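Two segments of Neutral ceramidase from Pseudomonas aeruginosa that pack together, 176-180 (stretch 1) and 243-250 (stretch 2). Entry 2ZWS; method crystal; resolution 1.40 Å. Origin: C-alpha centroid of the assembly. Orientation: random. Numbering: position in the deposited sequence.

Stretch 1, residues 176-180: DGIDP
Stretch 2 243-250: QTNAGNLS

Two short segments meet here over a small area, about 208 Å² summed over both sides, and the contact divides into an apolar patch and a polar one. Stretch 1 has no regular secondary structure. Stretch 2 runs through a loop into a type I beta turn from A246 to L249, closed by the backbone hydrogen bond from L249 N to A246 O (3.0 Å), and enters a strand at L249. In register, I178 lies across from L249, with CA atoms 7.1 Å apart, and D179 across from N245, at 8.0 Å.

L249 has the largest area covered by the other stretch, 68 Å². Its CA-to-CB bond points toward stretch 1, and the common m,t rotamer (chi1 -68°, chi2 168°) carries CD2 to 3.3 Å from I178 CD1, a tight apolar contact, and to 3.6 Å from G177 O. I178 starts from a CB directed away; with chi1 -74° and chi2 -43°, both m, its CD1 nevertheless comes back to meet the leucine. The backbone before it is shaped by G177, whose phi/psi of 80/4 favours glycine, and by D176, whose p rotamer (chi1 60°) lets OD2 accept a hydrogen bond from I178 N at 3.1 Å.

D179 carries the polar patch. Extended in phi/psi (-99/104) with its CB toward stretch 2, it uses chi1 177° (t) and chi2 0° to bring OD2 2.9 Å from N245 ND2. That amide donates a nearly straight hydrogen bond (165°), a good match for a carboxylate. N245 reaches it from a sideways CB with an off-rotamer chi1 of 30° and chi2 of -119°. T244, chi1 62° (p), leaves OG1 4.1 Å from D179 OD2; a water bridges them, 2.8 Å from D179 OD2 and 2.9 Å from T244 OG1. D179 N, buried beside L249 CD1 at 4.2 Å, has no hydrogen-bonding partner.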

ATOM      1  N   ASP A 176      11.245 -24.118  -2.368  1.00 19.26           N
ATOM      2  CA  ASP A 176      10.357 -23.720  -3.492  1.00 19.13           C
ATOM      3  C   ASP A 176      10.484 -22.223  -3.838  1.00 18.96           C
ATOM      4  O   ASP A 176       9.863 -21.749  -4.791  1.00 19.54           O
ATOM      5  CB  ASP A 176       8.884 -24.109  -3.236  1.00 18.98           C
ATOM      6  CG  ASP A 176       8.294 -23.465  -1.982  1.00 20.37           C
ATOM      7  OD1 ASP A 176       7.073 -23.662  -1.731  1.00 21.89           O
ATOM      8  OD2 ASP A 176       9.023 -22.764  -1.248  1.00 19.77           O
ATOM      9  N   GLY A 177      11.319 -21.500  -3.086  1.00 18.46           N
ATOM     10  CA  GLY A 177      11.517 -20.058  -3.273  1.00 18.20           C
ATOM     11  C   GLY A 177      10.445 -19.160  -2.660  1.00 18.34           C
ATOM     12  O   GLY A 177      10.534 -17.940  -2.778  1.00 18.38           O
ATOM     13  N   ILE A 178       9.496 -19.779  -1.964  1.00 18.20           N
ATOM     14  CA  ILE A 178       8.303 -19.145  -1.386  1.00 19.66           C
ATOM     15  C   ILE A 178       8.494 -18.998   0.120  1.00 18.48           C
ATOM     16  O   ILE A 178       9.064 -19.897   0.759  1.00 19.40           O
ATOM     17  CB  ILE A 178       7.047 -20.065  -1.709  1.00 21.09           C
ATOM     18  CG1 ILE A 178       6.676 -19.933  -3.184  1.00 23.17           C
ATOM     19  CG2 ILE A 178       5.858 -19.862  -0.829  1.00 21.92           C
ATOM     20  CD1 ILE A 178       6.720 -18.566  -3.621  1.00 28.28           C
ATOM     21  N   ASP A 179       8.033 -17.875   0.686  1.00 17.01           N
ATOM     22  CA  ASP A 179       7.860 -17.809   2.122  1.00 16.27           C
ATOM     23  C   ASP A 179       6.375 -18.060   2.371  1.00 16.05           C
ATOM     24  O   ASP A 179       5.530 -17.204   2.071  1.00 15.67           O
ATOM     25  CB  ASP A 179       8.299 -16.450   2.691  1.00 15.88           C
ATOM     26  CG  ASP A 179       8.047 -16.335   4.188  1.00 15.45           C
ATOM     27  OD1 ASP A 179       7.535 -17.302   4.809  1.00 16.45           O
ATOM     28  OD2 ASP A 179       8.362 -15.264   4.741  1.00 17.07           O
ATOM     29  N   PRO A 180       6.017 -19.261   2.839  1.00 15.92           N
ATOM     30  CA  PRO A 180       4.606 -19.596   2.880  1.00 16.51           C
ATOM     31  C   PRO A 180       3.953 -19.080   4.161  1.00 16.17           C
ATOM     32  O   PRO A 180       2.756 -19.220   4.343  1.00 16.75           O
ATOM     33  CB  PRO A 180       4.632 -21.122   2.872  1.00 17.40           C
ATOM     34  CG  PRO A 180       5.827 -21.432   3.670  1.00 17.38           C
ATOM     35  CD  PRO A 180       6.858 -20.368   3.324  1.00 16.42           C
ATOM     36  N   GLN A 243       2.297  -6.772   4.103  1.00 12.78           N
ATOM     37  CA  GLN A 243       3.435  -7.502   3.511  1.00 12.87           C
ATOM     38  C   GLN A 243       4.455  -7.967   4.541  1.00 13.62           C
ATOM     39  O   GLN A 243       4.525  -7.420   5.640  1.00 14.60           O
ATOM     40  CB  GLN A 243       4.190  -6.605   2.510  1.00 12.49           C
ATOM     41  CG  GLN A 243       3.352  -6.234   1.300  1.00 12.36           C
ATOM     42  CD  GLN A 243       3.209  -7.359   0.301  1.00 11.34           C
ATOM     43  OE1 GLN A 243       3.720  -8.492   0.497  1.00 12.56           O
ATOM     44  NE2 GLN A 243       2.551  -7.046  -0.814  1.00 11.59           N
ATOM     45  N   THR A 244       5.254  -8.976   4.179  1.00 14.07           N
ATOM     46  CA  THR A 244       6.501  -9.261   4.913  1.00 13.86           C
ATOM     47  C   THR A 244       7.719  -9.020   4.006  1.00 14.27           C
ATOM     48  O   THR A 244       8.032  -7.873   3.688  1.00 14.79           O
ATOM     49  CB  THR A 244       6.516 -10.652   5.607  1.00 14.48           C
ATOM     50  OG1 THR A 244       6.416 -11.696   4.635  1.00 14.89           O
ATOM     51  CG2 THR A 244       5.368 -10.762   6.579  1.00 14.11           C
ATOM     52  N   ASN A 245       8.382 -10.095   3.584  1.00 13.45           N
ATOM     53  CA  ASN A 245       9.543 -10.004   2.730  1.00 12.97           C
ATOM     54  C   ASN A 245       9.105 -10.507   1.344  1.00 12.83           C
ATOM     55  O   ASN A 245       9.203 -11.700   1.034  1.00 13.68           O
ATOM     56  CB  ASN A 245      10.743 -10.810   3.302  1.00 13.86           C
ATOM     57  CG  ASN A 245      10.319 -12.043   4.125  1.00 14.26           C
ATOM     58  OD1 ASN A 245      10.633 -12.139   5.323  1.00 14.71           O
ATOM     59  ND2 ASN A 245       9.629 -12.988   3.485  1.00 14.13           N
ATOM     60  N   ALA A 246       8.628  -9.584   0.512  1.00 12.63           N
ATOM     61  CA  ALA A 246       8.000  -9.932  -0.787  1.00 12.63           C
ATOM     62  C   ALA A 246       8.829  -9.518  -2.009  1.00 13.60           C
ATOM     63  O   ALA A 246       8.337  -9.584  -3.145  1.00 13.63           O
ATOM     64  CB  ALA A 246       6.608  -9.293  -0.864  1.00 13.10           C
ATOM     65  N   GLY A 247      10.082  -9.123  -1.792  1.00 13.40           N
ATOM     66  CA  GLY A 247      10.884  -8.536  -2.859  1.00 13.65           C
ATOM     67  C   GLY A 247      10.960  -9.402  -4.109  1.00 13.92           C
ATOM     68  O   GLY A 247      10.988  -8.884  -5.241  1.00 14.75           O
ATOM     69  N   ASN A 248      11.034 -10.719  -3.918  1.00 14.46           N
ATOM     70  CA  ASN A 248      11.177 -11.616  -5.060  1.00 14.12           C
ATOM     71  C   ASN A 248       9.969 -12.537  -5.243  1.00 14.70           C
ATOM     72  O   ASN A 248      10.079 -13.603  -5.848  1.00 15.65           O
ATOM     73  CB  ASN A 248      12.517 -12.427  -5.013  1.00 14.33           C
ATOM     74  CG  ASN A 248      12.730 -13.165  -3.676  1.00 15.19           C
ATOM     75  OD1 ASN A 248      11.949 -12.998  -2.726  1.00 14.29           O
ATOM     76  ND2 ASN A 248      13.774 -14.010  -3.612  1.00 16.72           N
ATOM     77  N   LEU A 249       8.800 -12.099  -4.748  1.00 13.96           N
ATOM     78  CA  LEU A 249       7.589 -12.922  -4.785  1.00 14.44           C
ATOM     79  C   LEU A 249       6.445 -12.260  -5.565  1.00 14.21           C
ATOM     80  O   LEU A 249       6.013 -11.144  -5.241  1.00 14.64           O
ATOM     81  CB  LEU A 249       7.105 -13.228  -3.362  1.00 14.37           C
ATOM     82  CG  LEU A 249       7.972 -14.143  -2.505  1.00 16.81           C
ATOM     83  CD1 LEU A 249       7.481 -14.090  -1.066  1.00 18.07           C
ATOM     84  CD2 LEU A 249       7.841 -15.559  -3.008  1.00 18.43           C
ATOM     85  N   SER A 250       5.942 -12.993  -6.546  1.00 14.01           N
ATOM     86  CA  SER A 250       4.819 -12.585  -7.386  1.00 15.40           C
ATOM     87  C   SER A 250       3.570 -13.402  -7.066  1.00 14.91           C
ATOM     88  O   SER A 250       3.653 -14.518  -6.514  1.00 14.01           O
ATOM     89  CB  SER A 250       5.140 -12.902  -8.850  1.00 16.77           C
ATOM     90  OG  SER A 250       6.202 -12.107  -9.323  1.00 20.60           O
TER
HETATM   91  O   HOH W   1       6.052 -14.259   5.948  1.00 18.89           O